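Local coordinates for gala protein type 1, 3 or 4 (Legionella pneumophila subsp. pneumophila, PDB 4XA9), which is a leucine-rich repeat protein that may bind small GTPases and activate their GTP hydrolysis, at residues Leu20-Leu25 / Pro33-Phe38; Leu72-Asn77 / Gln85-Asp90; Thr94-Ser99 / Lys109-Asn114; Lys141-Cys146 / Ile156-Asn161. All coordinates share one frame; numbering follows the deposited sequence. Where two conformers were deposited one is given.

The four contacts follow one another along the chain, each closing before the next opens. Every one packs a strand of the same sheet against the helix that follows it, in beta-alpha-beta units; those of contacts 2 and 3 share strand 95-97. Contacts 2 and 3 are direct neighbours, with centres about 7 Å apart. Strands 71-73 and 95-97 pair side by side there, and the Leu72 O to Asp97 N distance of 2.9 Å indicates a probable hydrogen bond. Contact 4 lies about 13 Å from contact 3, centre to centre. Contact 1 lies about 14 Å from contact 2 and about 31 Å from contact 4, again between centres. The series samples the hydrophobic core of an elongated leucine-rich repeat domain.

Contact 1. Residues Leu20-Leu25 / Pro33-Phe38; sequences LSLSFL and PLLCEF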
loop_
_atom_site.group_PDB
_atom_site.type_symbol
_atom_site.label_atom_id
_atom_site.label_comp_id
_atom_site.label_asym_id
_atom_site.label_seq_id
_atom_site.Cartn_x
_atom_site.Cartn_y
_atom_site.Cartn_z
ATOM N N LEU A 20 -10.624 -7.082 -18.954
ATOM C CA LEU A 20 -10.452 -8.451 -18.478
ATOM C C LEU A 20 -9.661 -8.440 -17.180
ATOM O O LEU A 20 -8.523 -7.977 -17.157
ATOM C CB LEU A 20 -9.745 -9.316 -19.532
ATOM C CG LEU A 20 -9.487 -10.794 -19.203
ATOM C CD1 LEU A 20 -10.775 -11.524 -18.811
ATOM C CD2 LEU A 20 -8.806 -11.498 -20.388
ATOM N N SER A 21 -10.255 -8.961 -16.108
ATOM C CA SER A 21 -9.593 -8.983 -14.808
ATOM C C SER A 21 -9.367 -10.403 -14.320
ATOM O O SER A 21 -10.317 -11.179 -14.177
ATOM C CB SER A 21 -10.407 -8.200 -13.776
ATOM O OG SER A 21 -10.575 -6.855 -14.192
ATOM N N LEU A 22 -8.102 -10.726 -14.060
ATOM C CA LEU A 22 -7.684 -12.082 -13.709
ATOM C C LEU A 22 -6.714 -12.062 -12.524
ATOM O O LEU A 22 -5.728 -12.793 -12.496
ATOM C CB LEU A 22 -7.036 -12.766 -14.910
ATOM C CG LEU A 22 -7.874 -12.949 -16.182
ATOM C CD1 LEU A 22 -6.977 -13.343 -17.350
ATOM C CD2 LEU A 22 -8.966 -14.006 -15.968
ATOM N N SER A 23 -6.999 -11.212 -11.548
ATOM C CA SER A 23 -6.128 -11.095 -10.384
ATOM C C SER A 23 -6.343 -12.247 -9.407
ATOM O O SER A 23 -7.424 -12.834 -9.344
ATOM C CB SER A 23 -6.346 -9.755 -9.673
ATOM O OG SER A 23 -7.652 -9.673 -9.138
ATOM N N PHE A 24 -5.288 -12.580 -8.668
ATOM C CA PHE A 24 -5.326 -13.612 -7.624
ATOM C C PHE A 24 -5.750 -15.000 -8.117
ATOM O O PHE A 24 -6.528 -15.687 -7.452
ATOM C CB PHE A 24 -6.258 -13.185 -6.472
ATOM C CG PHE A 24 -5.743 -12.020 -5.662
ATOM C CD1 PHE A 24 -4.801 -12.216 -4.663
ATOM C CD2 PHE A 24 -6.221 -10.738 -5.877
ATOM C CE1 PHE A 24 -4.325 -11.145 -3.912
ATOM C CE2 PHE A 24 -5.749 -9.664 -5.126
ATOM C CZ PHE A 24 -4.803 -9.874 -4.143
ATOM N N LEU A 25 -5.223 -15.424 -9.263
ATOM C CA LEU A 25 -5.568 -16.733 -9.810
ATOM C C LEU A 25 -4.345 -17.645 -9.885
ATOM O O LEU A 25 -4.417 -18.733 -10.450
ATOM C CB LEU A 25 -6.204 -16.589 -11.202
ATOM C CG LEU A 25 -7.579 -15.920 -11.252
ATOM C CD1 LEU A 25 -8.091 -15.824 -12.684
ATOM C CD2 LEU A 25 -8.572 -16.681 -10.383
ATOM N N PRO A 33 -0.218 -17.958 -23.220
ATOM C CA PRO A 33 -0.755 -18.217 -24.568
ATOM C C PRO A 33 -2.280 -18.298 -24.648
ATOM O O PRO A 33 -2.853 -17.706 -25.559
ATOM C CB PRO A 33 -0.126 -19.567 -24.940
ATOM C CG PRO A 33 1.176 -19.560 -24.224
ATOM C CD PRO A 33 0.876 -18.898 -22.896
ATOM N N LEU A 34 -2.928 -19.005 -23.724
ATOM C CA LEU A 34 -4.391 -19.072 -23.726
ATOM C C LEU A 34 -4.992 -17.685 -23.540
ATOM O O LEU A 34 -5.929 -17.304 -24.243
ATOM C CB LEU A 34 -4.900 -20.016 -22.634
ATOM C CG LEU A 34 -6.422 -20.093 -22.473
ATOM C CD1 LEU A 34 -7.082 -20.558 -23.765
ATOM C CD2 LEU A 34 -6.780 -21.030 -21.335
ATOM N N LEU A 35 -4.453 -16.939 -22.583
ATOM C CA LEU A 35 -4.862 -15.555 -22.366
ATOM C C LEU A 35 -4.841 -14.728 -23.660
ATOM O O LEU A 35 -5.832 -14.080 -24.010
ATOM C CB LEU A 35 -3.953 -14.903 -21.325
ATOM C CG LEU A 35 -4.112 -13.393 -21.179
ATOM C CD1 LEU A 35 -5.492 -13.075 -20.609
ATOM C CD2 LEU A 35 -3.004 -12.817 -20.309
ATOM N N CYS A 36 -3.712 -14.756 -24.368
ATOM C CA CYS A 36 -3.564 -13.963 -25.586
ATOM C C CYS A 36 -4.515 -14.419 -26.681
ATOM O O CYS A 36 -4.996 -13.609 -27.473
ATOM C CB CYS A 36 -2.123 -14.018 -26.094
ATOM S SG CYS A 36 -0.950 -13.198 -24.989
ATOM N N GLU A 37 -4.782 -15.719 -26.725
ATOM C CA GLU A 37 -5.733 -16.255 -27.681
ATOM C C GLU A 37 -7.111 -15.666 -27.440
ATOM O O GLU A 37 -7.793 -15.240 -28.372
ATOM C CB GLU A 37 -5.792 -17.778 -27.587
ATOM C CG GLU A 37 -5.412 -18.458 -28.864
ATOM C CD GLU A 37 -5.787 -19.922 -28.879
ATOM O OE1 GLU A 37 -5.862 -20.540 -27.791
ATOM O OE2 GLU A 37 -6.017 -20.441 -29.991
ATOM N N PHE A 38 -7.517 -15.638 -26.176
ATOM C CA PHE A 38 -8.806 -15.075 -25.809
ATOM C C PHE A 38 -8.873 -13.585 -26.148
ATOM O O PHE A 38 -9.894 -13.102 -26.643
ATOM C CB PHE A 38 -9.079 -15.302 -24.321
ATOM C CG PHE A 38 -10.435 -14.839 -23.870
ATOM C CD1 PHE A 38 -11.545 -15.666 -24.002
ATOM C CD2 PHE A 38 -10.600 -13.589 -23.296
ATOM C CE1 PHE A 38 -12.791 -15.251 -23.584
ATOM C CE2 PHE A 38 -11.842 -13.165 -22.879
ATOM C CZ PHE A 38 -12.943 -14.000 -23.022
#
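Leu35, on helix 32-41, uses one methyl, CD1, to touch Leu20 on the strand and Leu22 just after it. Its CG stands anti to the backbone N (chi1 170°), and the end of the side chain comes nearer the strand than its CB direction alone would suggest. Leu35 CD1 lies 3.7 Å from Leu20 CD2. Leu35 CD1 is also 3.6 Å from Leu22 CD1. In both pairs the side chains slide past each other in opposite directions, so the touch is alongside and not end to end. One turn further on, Phe38 adds its ring. Phe38 CD2 meets Leu20 CD2 at 4.0 Å, and the methyl approaches the ring obliquely. Leu20 CD2 therefore bears on both helix residues. No hydrogen bond joins the two segments; the contact is purely apolar, and Leu20 and Leu22 are buried. Helix 6-12 covers this core as well, since Leu9 packs on Leu20, Leu22 and Phe38. Backbone hydrogen bonds tie Leu20 and Leu22 to Asp49, next along the sheet. Such a beta-alpha-beta unit, a short strand with a helix behind it and leucines and a phenylalanine packed between them, is characteristic of the leucine-rich repeat fold.

Contact 2. Residues Leu72-Asn77 / Gln85-Asp90; sequences LNISHN and QWLSED
Leu72 lays its CD2 methyl against CD2 of Leu87, 3.9 Å away, and the two side chains cross at about a right angle. The other methyl of Leu87, CD1, meets Ile74 CG2 at 4.2 Å. Leu87 thus forks, one methyl to Leu72 on the strand, the other to Ile74 just after it. Ile74 extends CG1 anti to its backbone N (chi1 -162°), yet the branch that touches Leu87 is the short one, CG2. All three residues are buried, and no hydrogen bond crosses the contact. Polar bonds hold the turn after the strand instead. Asn73 OD1 accepts from Ser75 N at 3.0 Å, forming an Asx turn. Asn73 OD1 also accepts from Ser75 OG at 2.8 Å. The hydroxyl lies in the carbonyl plane, on a lone pair. Asn77 ND2 donates to Ile74 O from well above the carbonyl plane. Asn77 also bonds to Leu50 O and to Ile55 N, tying this turn to the preceding chain. Leu87 packs helix 80-87 on strand 71-73, as in the leucine-rich repeat fold. On one flank Phe63 of helix 57-63 touches Leu72 and Val60 touches Leu87. Leu96 of strand 95-97 packs on both leucines, and helix 104-113 meets Ser88.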
loop_
_atom_site.group_PDB
_atom_site.type_symbol
_atom_site.label_atom_id
_atom_site.label_comp_id
_atom_site.label_asym_id
_atom_site.label_seq_id
_atom_site.Cartn_x
_atom_site.Cartn_y
_atom_site.Cartn_z
ATOM N N LEU A 72 -2.243 -1.991 -19.041
ATOM C CA LEU A 72 -1.871 -3.264 -18.445
ATOM C C LEU A 72 -1.510 -3.102 -16.977
ATOM O O LEU A 72 -0.621 -2.323 -16.624
ATOM C CB LEU A 72 -0.691 -3.898 -19.199
ATOM C CG LEU A 72 -0.122 -5.140 -18.497
ATOM C CD1 LEU A 72 -1.135 -6.287 -18.515
ATOM C CD2 LEU A 72 1.214 -5.581 -19.094
ATOM N N ASN A 73 -2.219 -3.830 -16.124
ATOM C CA ASN A 73 -1.848 -3.962 -14.720
ATOM C C ASN A 73 -1.242 -5.338 -14.491
ATOM O O ASN A 73 -1.956 -6.342 -14.490
ATOM C CB ASN A 73 -3.061 -3.761 -13.803
ATOM C CG ASN A 73 -2.707 -3.827 -12.314
ATOM O OD1 ASN A 73 -1.589 -4.184 -11.928
ATOM N ND2 ASN A 73 -3.673 -3.495 -11.472
ATOM N N ILE A 74 0.072 -5.387 -14.301
ATOM C CA ILE A 74 0.723 -6.653 -13.999
ATOM C C ILE A 74 1.495 -6.530 -12.680
ATOM O O ILE A 74 2.511 -7.193 -12.458
ATOM C CB ILE A 74 1.639 -7.104 -15.178
ATOM C CG1 ILE A 74 1.971 -8.602 -15.063
ATOM C CG2 ILE A 74 2.870 -6.201 -15.315
ATOM C CD1 ILE A 74 2.630 -9.190 -16.297
ATOM N N SER A 75 0.977 -5.693 -11.786
ATOM C CA SER A 75 1.590 -5.522 -10.473
ATOM C C SER A 75 1.508 -6.815 -9.662
ATOM O O SER A 75 0.705 -7.686 -9.959
ATOM C CB SER A 75 0.933 -4.367 -9.700
ATOM O OG SER A 75 -0.440 -4.609 -9.431
ATOM N N HIS A 76 2.370 -6.929 -8.658
ATOM C CA HIS A 76 2.395 -8.079 -7.753
ATOM C C HIS A 76 2.547 -9.400 -8.496
ATOM O O HIS A 76 1.792 -10.353 -8.275
ATOM C CB HIS A 76 1.139 -8.105 -6.883
ATOM C CG HIS A 76 1.010 -6.916 -5.986
ATOM N ND1 HIS A 76 1.560 -6.875 -4.724
ATOM C CD2 HIS A 76 0.400 -5.721 -6.169
ATOM C CE1 HIS A 76 1.293 -5.708 -4.167
ATOM N NE2 HIS A 76 0.587 -4.988 -5.022
ATOM N N ASN A 77 3.521 -9.431 -9.396
ATOM C CA ASN A 77 3.986 -10.671 -9.999
ATOM C C ASN A 77 5.484 -10.812 -9.732
ATOM O O ASN A 77 5.976 -10.299 -8.734
ATOM C CB ASN A 77 3.675 -10.700 -11.493
ATOM C CG ASN A 77 2.216 -11.036 -11.771
ATOM O OD1 ASN A 77 1.848 -12.205 -11.860
ATOM N ND2 ASN A 77 1.383 -10.009 -11.912
ATOM N N GLN A 85 12.144 -4.997 -19.063
ATOM C CA GLN A 85 12.861 -4.725 -20.302
ATOM C C GLN A 85 12.008 -5.098 -21.515
ATOM O O GLN A 85 11.959 -4.371 -22.510
ATOM C CB GLN A 85 14.192 -5.482 -20.325
ATOM C CG GLN A 85 15.237 -4.900 -19.384
ATOM C CD GLN A 85 16.488 -5.754 -19.298
ATOM O OE1 GLN A 85 16.728 -6.613 -20.149
ATOM N NE2 GLN A 85 17.288 -5.530 -18.260
ATOM N N TRP A 86 11.340 -6.224 -21.405
ATOM C CA TRP A 86 10.502 -6.729 -22.455
ATOM C C TRP A 86 9.244 -5.927 -22.687
ATOM O O TRP A 86 8.894 -5.646 -23.776
ATOM C CB TRP A 86 10.312 -8.254 -22.382
ATOM C CG TRP A 86 11.413 -8.765 -23.176
ATOM C CD1 TRP A 86 12.674 -8.978 -22.751
ATOM C CD2 TRP A 86 11.432 -8.915 -24.607
ATOM N NE1 TRP A 86 13.462 -9.297 -23.802
ATOM C CE2 TRP A 86 12.728 -9.295 -24.956
ATOM C CE3 TRP A 86 10.458 -8.812 -25.611
ATOM C CZ2 TRP A 86 13.107 -9.561 -26.285
ATOM C CZ3 TRP A 86 10.818 -9.095 -26.931
ATOM C CH2 TRP A 86 12.137 -9.448 -27.259
ATOM N N LEU A 87 8.593 -5.572 -21.612
ATOM C CA LEU A 87 7.420 -4.715 -21.691
ATOM C C LEU A 87 7.751 -3.412 -22.414
ATOM O O LEU A 87 6.894 -2.824 -23.072
ATOM C CB LEU A 87 6.874 -4.418 -20.293
ATOM C CG LEU A 87 6.077 -5.540 -19.628
ATOM C CD1 LEU A 87 5.685 -5.155 -18.200
ATOM C CD2 LEU A 87 4.844 -5.851 -20.452
ATOM N N SER A 88 9.002 -2.965 -22.308
ATOM C CA SER A 88 9.384 -1.693 -22.914
ATOM C C SER A 88 9.365 -1.802 -24.433
ATOM O O SER A 88 9.408 -0.790 -25.135
ATOM C CB SER A 88 10.766 -1.239 -22.432
ATOM O OG SER A 88 11.800 -2.025 -22.999
ATOM N N GLU A 89 9.284 -3.035 -24.933
ATOM C CA GLU A 89 9.245 -3.289 -26.367
ATOM C C GLU A 89 7.814 -3.359 -26.898
ATOM O O GLU A 89 7.601 -3.482 -28.111
ATOM C CB GLU A 89 9.970 -4.597 -26.700
ATOM C CG GLU A 89 11.363 -4.734 -26.098
ATOM C CD GLU A 89 12.358 -3.751 -26.677
ATOM O OE1 GLU A 89 12.095 -3.211 -27.772
ATOM O OE2 GLU A 89 13.404 -3.518 -26.034
ATOM N N ASP A 90 6.830 -3.298 -26.006
ATOM C CA ASP A 90 5.454 -3.432 -26.460
ATOM C C ASP A 90 4.994 -2.188 -27.186
ATOM O O ASP A 90 5.252 -1.066 -26.753
ATOM C CB ASP A 90 4.500 -3.732 -25.311
ATOM C CG ASP A 90 3.110 -4.088 -25.811
ATOM O OD1 ASP A 90 2.859 -5.281 -26.096
ATOM O OD2 ASP A 90 2.273 -3.175 -25.934
#

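Contact 3. Residues Thr94-Ser99 / Lys109-Asn114; sequences TTLDVS and KALAAN
Leu96 sends its CG anti to the backbone N (chi1 175°), whereas Leu111 turns its CG anti to the carbonyl carbon (chi1 -69°). These settings bring Leu96 CD2 and Leu111 CD2 to 3.7 Å, with the side chains crossing at about a right angle. Val98 offers CG2, the methyl that sits between its own backbone N and carbonyl carbon. Val98 CG2 meets Leu111 CD1 at 4.0 Å, and here the side chains reach toward each other tip to tip. Leu111 divides its two methyls between the strand residue and the residue just after the strand. All three are buried. Strand 95-97, helix 104-113 and strand 119-121 form a beta-alpha-beta unit of the leucine-rich repeat fold, and this contact fills the core between its first two elements. Asp97 points to the other side of the strand. Asp97 OD1 accepts from Ser99 N at 2.9 Å, nearly straight at the hydrogen (164°), which makes an Asx turn. Asp97 OD1 also takes Ser99 OG at 2.8 Å, on its syn side and out of the carboxylate plane. Two bonds therefore grip one carboxylate oxygen and fix the chain as it leaves the strand. Asp97 OD2 is hydrogen-bonded to a polar side chain of another protein chain. Leu120 of the next strand packs on Val98, and Ser99 OG is hydrogen-bonded to Leu123 N.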
loop_
_atom_site.group_PDB
_atom_site.type_symbol
_atom_site.label_atom_id
_atom_site.label_comp_id
_atom_site.label_asym_id
_atom_site.label_seq_id
_atom_site.Cartn_x
_atom_site.Cartn_y
_atom_site.Cartn_z
ATOM N N THR A 94 0.399 2.038 -23.183
ATOM C CA THR A 94 0.638 3.450 -22.895
ATOM C C THR A 94 0.458 3.721 -21.402
ATOM O O THR A 94 1.019 4.674 -20.854
ATOM C CB THR A 94 -0.316 4.371 -23.692
ATOM O OG1 THR A 94 -1.673 4.022 -23.401
ATOM C CG2 THR A 94 -0.072 4.247 -25.194
ATOM N N THR A 95 -0.351 2.883 -20.758
ATOM C CA THR A 95 -0.567 2.953 -19.312
ATOM C C THR A 95 -0.167 1.630 -18.687
ATOM O O THR A 95 -0.744 0.591 -19.002
ATOM C CB THR A 95 -2.038 3.262 -18.960
ATOM O OG1 THR A 95 -2.369 4.580 -19.411
ATOM C CG2 THR A 95 -2.261 3.187 -17.454
ATOM N N LEU A 96 0.827 1.666 -17.810
ATOM C CA LEU A 96 1.422 0.437 -17.294
ATOM C C LEU A 96 1.582 0.453 -15.780
ATOM O O LEU A 96 2.082 1.425 -15.213
ATOM C CB LEU A 96 2.788 0.204 -17.945
ATOM C CG LEU A 96 3.649 -0.968 -17.463
ATOM C CD1 LEU A 96 2.984 -2.312 -17.776
ATOM C CD2 LEU A 96 5.027 -0.896 -18.112
ATOM N N ASP A 97 1.161 -0.631 -15.139
ATOM C CA ASP A 97 1.420 -0.844 -13.721
ATOM C C ASP A 97 2.328 -2.060 -13.540
ATOM O O ASP A 97 1.912 -3.191 -13.783
ATOM C CB ASP A 97 0.104 -1.029 -12.955
ATOM C CG ASP A 97 0.300 -1.061 -11.450
ATOM O OD1 ASP A 97 1.453 -1.185 -11.001
ATOM O OD2 ASP A 97 -0.701 -0.971 -10.710
ATOM N N VAL A 98 3.565 -1.821 -13.112
ATOM C CA VAL A 98 4.503 -2.906 -12.834
ATOM C C VAL A 98 4.927 -2.891 -11.370
ATOM O O VAL A 98 6.006 -3.378 -11.029
ATOM C CB VAL A 98 5.778 -2.824 -13.711
ATOM C CG1 VAL A 98 5.464 -3.173 -15.157
ATOM C CG2 VAL A 98 6.418 -1.443 -13.612
ATOM N N SER A 99 4.084 -2.319 -10.515
ATOM C CA SER A 99 4.395 -2.212 -9.090
ATOM C C SER A 99 4.658 -3.593 -8.485
ATOM O O SER A 99 4.089 -4.584 -8.937
ATOM C CB SER A 99 3.252 -1.515 -8.349
ATOM O OG SER A 99 2.984 -0.241 -8.915
ATOM N N LYS A 109 15.140 1.397 -16.362
ATOM C CA LYS A 109 15.988 1.961 -17.407
ATOM C C LYS A 109 15.347 1.749 -18.774
ATOM O O LYS A 109 15.248 2.670 -19.592
ATOM C CB LYS A 109 17.377 1.323 -17.372
ATOM C CG LYS A 109 18.389 1.957 -18.312
ATOM C CD LYS A 109 19.657 1.117 -18.385
ATOM C CE LYS A 109 20.757 1.821 -19.158
ATOM N NZ LYS A 109 21.277 3.002 -18.417
ATOM N N ALA A 110 14.895 0.525 -19.012
ATOM C CA ALA A 110 14.228 0.188 -20.263
ATOM C C ALA A 110 12.899 0.929 -20.420
ATOM O O ALA A 110 12.618 1.497 -21.474
ATOM C CB ALA A 110 14.009 -1.316 -20.348
ATOM N N LEU A 111 12.082 0.920 -19.370
ATOM C CA LEU A 111 10.773 1.557 -19.431
ATOM C C LEU A 111 10.881 3.054 -19.696
ATOM O O LEU A 111 10.056 3.631 -20.404
ATOM C CB LEU A 111 10.001 1.316 -18.132
ATOM C CG LEU A 111 9.565 -0.124 -17.906
ATOM C CD1 LEU A 111 8.891 -0.260 -16.559
ATOM C CD2 LEU A 111 8.634 -0.585 -19.025
ATOM N N ALA A 112 11.904 3.683 -19.129
ATOM C CA ALA A 112 12.058 5.121 -19.268
ATOM C C ALA A 112 12.438 5.478 -20.698
ATOM O O ALA A 112 12.227 6.608 -21.140
ATOM C CB ALA A 112 13.098 5.643 -18.288
ATOM N N ALA A 113 12.994 4.509 -21.419
ATOM C CA ALA A 113 13.399 4.713 -22.809
ATOM C C ALA A 113 12.252 4.448 -23.783
ATOM O O ALA A 113 12.353 4.752 -24.971
ATOM C CB ALA A 113 14.591 3.826 -23.146
ATOM N N ASN A 114 11.157 3.883 -23.276
ATOM C CA ASN A 114 9.964 3.668 -24.086
ATOM C C ASN A 114 9.099 4.926 -24.193
ATOM O O ASN A 114 8.383 5.280 -23.254
ATOM C CB ASN A 114 9.147 2.508 -23.516
ATOM C CG ASN A 114 7.891 2.227 -24.320
ATOM O OD1 ASN A 114 7.714 2.743 -25.423
ATOM N ND2 ASN A 114 7.024 1.379 -23.781
#

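Contact 4. Residues Lys141-Cys146 / Ile156-Asn161; sequences KKIDLC and IALASN
Leu145 and Leu158 point at each other across the core and meet tip to tip. Leu145 CD1 and Leu158 CD1 are 3.7 Å apart. Both side chains carry CG anti to the carbonyl carbon and beside the backbone N, with chi1 -67° in Leu145 and -68° in Leu158. With the same first torsion, each sends its CD1 across the contact. Ile143, on the strand itself, also points toward the helix and reaches it with the end of its longer branch. Ile143 CD1 lies 4.4 Å from Leu158 CD2, a looser touch than the leucine pair. Leu158 therefore spans both, giving CD1 to Leu145 and CD2 to Ile143. All three residues are buried. No hydrogen bond links the two segments, so the joint between strand 142-144 and helix 151-159 is apolar, as expected for the core of a leucine-rich repeat. The backbone beyond the strand is shaped by Asp144. Asp144 OD1 accepts from Cys146 N at 3.2 Å in an Asx turn, and the bond is nearly straight at 171°. The amide meets that oxygen nearly along its C-O axis. At the far end of the helical segment, Asn161 ties the chain before the strand to the chain after the helix, as its ND2 donates to Leu135 O and Ser138 O and its OD1 accepts from Asn163 N. Helix 129-135 packs on one flank, with Leu135 touching both Leu145 and Leu158 and Ala132 touching Leu158. Helix 176-184 meets Ile156 and Ala159, and strand 166-168 lies beside Lys142 and Asp144.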
loop_
_atom_site.group_PDB
_atom_site.type_symbol
_atom_site.label_atom_id
_atom_site.label_comp_id
_atom_site.label_asym_id
_atom_site.label_seq_id
_atom_site.Cartn_x
_atom_site.Cartn_y
_atom_site.Cartn_z
ATOM N N LYS A 141 4.084 11.274 -18.581
ATOM C CA LYS A 141 3.277 12.363 -18.054
ATOM C C LYS A 141 2.924 12.131 -16.587
ATOM O O LYS A 141 2.764 13.082 -15.823
ATOM C CB LYS A 141 2.004 12.538 -18.884
ATOM C CG LYS A 141 2.276 13.008 -20.304
ATOM C CD LYS A 141 1.006 13.504 -20.968
ATOM C CE LYS A 141 1.305 14.138 -22.317
ATOM N NZ LYS A 141 0.147 14.932 -22.824
ATOM N N LYS A 142 2.815 10.862 -16.199
ATOM C CA LYS A 142 2.501 10.503 -14.819
ATOM C C LYS A 142 3.356 9.335 -14.339
ATOM O O LYS A 142 3.470 8.322 -15.030
ATOM C CB LYS A 142 1.021 10.140 -14.677
ATOM C CG LYS A 142 0.653 9.590 -13.295
ATOM C CD LYS A 142 -0.837 9.279 -13.184
ATOM C CE LYS A 142 -1.178 8.735 -11.797
ATOM N NZ LYS A 142 -2.639 8.483 -11.640
ATOM N N ILE A 143 3.954 9.481 -13.159
ATOM C CA ILE A 143 4.716 8.400 -12.537
ATOM C C ILE A 143 4.343 8.267 -11.060
ATOM O O ILE A 143 4.289 9.261 -10.325
ATOM C CB ILE A 143 6.253 8.612 -12.622
ATOM C CG1 ILE A 143 6.657 9.339 -13.906
ATOM C CG2 ILE A 143 6.986 7.270 -12.547
ATOM C CD1 ILE A 143 8.170 9.490 -14.051
ATOM N N ASP A 144 4.091 7.034 -10.634
ATOM C CA ASP A 144 3.867 6.724 -9.231
ATOM C C ASP A 144 5.020 5.855 -8.754
ATOM O O ASP A 144 5.201 4.732 -9.240
ATOM C CB ASP A 144 2.521 6.019 -9.036
ATOM C CG ASP A 144 2.108 5.913 -7.566
ATOM O OD1 ASP A 144 2.998 5.803 -6.690
ATOM O OD2 ASP A 144 0.886 5.924 -7.289
ATOM N N LEU A 145 5.796 6.370 -7.807
ATOM C CA LEU A 145 7.005 5.691 -7.353
ATOM C C LEU A 145 7.030 5.413 -5.851
ATOM O O LEU A 145 8.105 5.274 -5.271
ATOM C CB LEU A 145 8.240 6.518 -7.730
ATOM C CG LEU A 145 8.506 6.621 -9.226
ATOM C CD1 LEU A 145 9.600 7.641 -9.530
ATOM C CD2 LEU A 145 8.866 5.239 -9.777
ATOM N N CYS A 146 5.859 5.328 -5.225
ATOM C CA CYS A 146 5.781 5.108 -3.780
ATOM C C CYS A 146 6.586 3.887 -3.352
ATOM O O CYS A 146 6.668 2.913 -4.091
ATOM C CB CYS A 146 4.328 4.944 -3.334
ATOM S SG CYS A 146 3.317 6.406 -3.581
ATOM N N ILE A 156 15.230 15.196 -7.388
ATOM C CA ILE A 156 15.828 16.376 -7.999
ATOM C C ILE A 156 15.965 16.132 -9.502
ATOM O O ILE A 156 15.656 17.007 -10.311
ATOM C CB ILE A 156 17.190 16.717 -7.359
ATOM C CG1 ILE A 156 16.972 17.329 -5.974
ATOM C CG2 ILE A 156 17.973 17.687 -8.232
ATOM C CD1 ILE A 156 18.237 17.514 -5.170
ATOM N N ALA A 157 16.395 14.931 -9.879
ATOM C CA ALA A 157 16.471 14.573 -11.293
ATOM C C ALA A 157 15.079 14.595 -11.917
ATOM O O ALA A 157 14.878 15.186 -12.977
ATOM C CB ALA A 157 17.117 13.207 -11.474
ATOM N N LEU A 158 14.117 13.974 -11.243
ATOM C CA LEU A 158 12.740 13.942 -11.732
ATOM C C LEU A 158 12.154 15.343 -11.897
ATOM O O LEU A 158 11.377 15.589 -12.821
ATOM C CB LEU A 158 11.856 13.118 -10.794
ATOM C CG LEU A 158 12.123 11.610 -10.753
ATOM C CD1 LEU A 158 11.327 10.962 -9.626
ATOM C CD2 LEU A 158 11.773 10.967 -12.091
ATOM N N ALA A 159 12.533 16.257 -11.007
ATOM C CA ALA A 159 12.023 17.624 -11.051
ATOM C C ALA A 159 12.405 18.330 -12.352
ATOM O O ALA A 159 11.716 19.255 -12.788
ATOM C CB ALA A 159 12.530 18.420 -9.852
ATOM N N SER A 160 13.499 17.884 -12.965
ATOM C CA SER A 160 13.988 18.494 -14.199
ATOM C C SER A 160 13.243 17.977 -15.429
ATOM O O SER A 160 13.347 18.563 -16.507
ATOM C CB SER A 160 15.491 18.244 -14.373
ATOM O OG SER A 160 15.775 16.860 -14.524
ATOM N N ASN A 161 12.505 16.879 -15.272
ATOM C CA ASN A 161 11.747 16.307 -16.386
ATOM C C ASN A 161 10.515 17.150 -16.693
ATOM O O ASN A 161 9.521 17.114 -15.966
ATOM C CB ASN A 161 11.335 14.856 -16.092
ATOM C CG ASN A 161 10.784 14.140 -17.323
ATOM O OD1 ASN A 161 10.226 14.770 -18.225
ATOM N ND2 ASN A 161 10.916 12.814 -17.350
#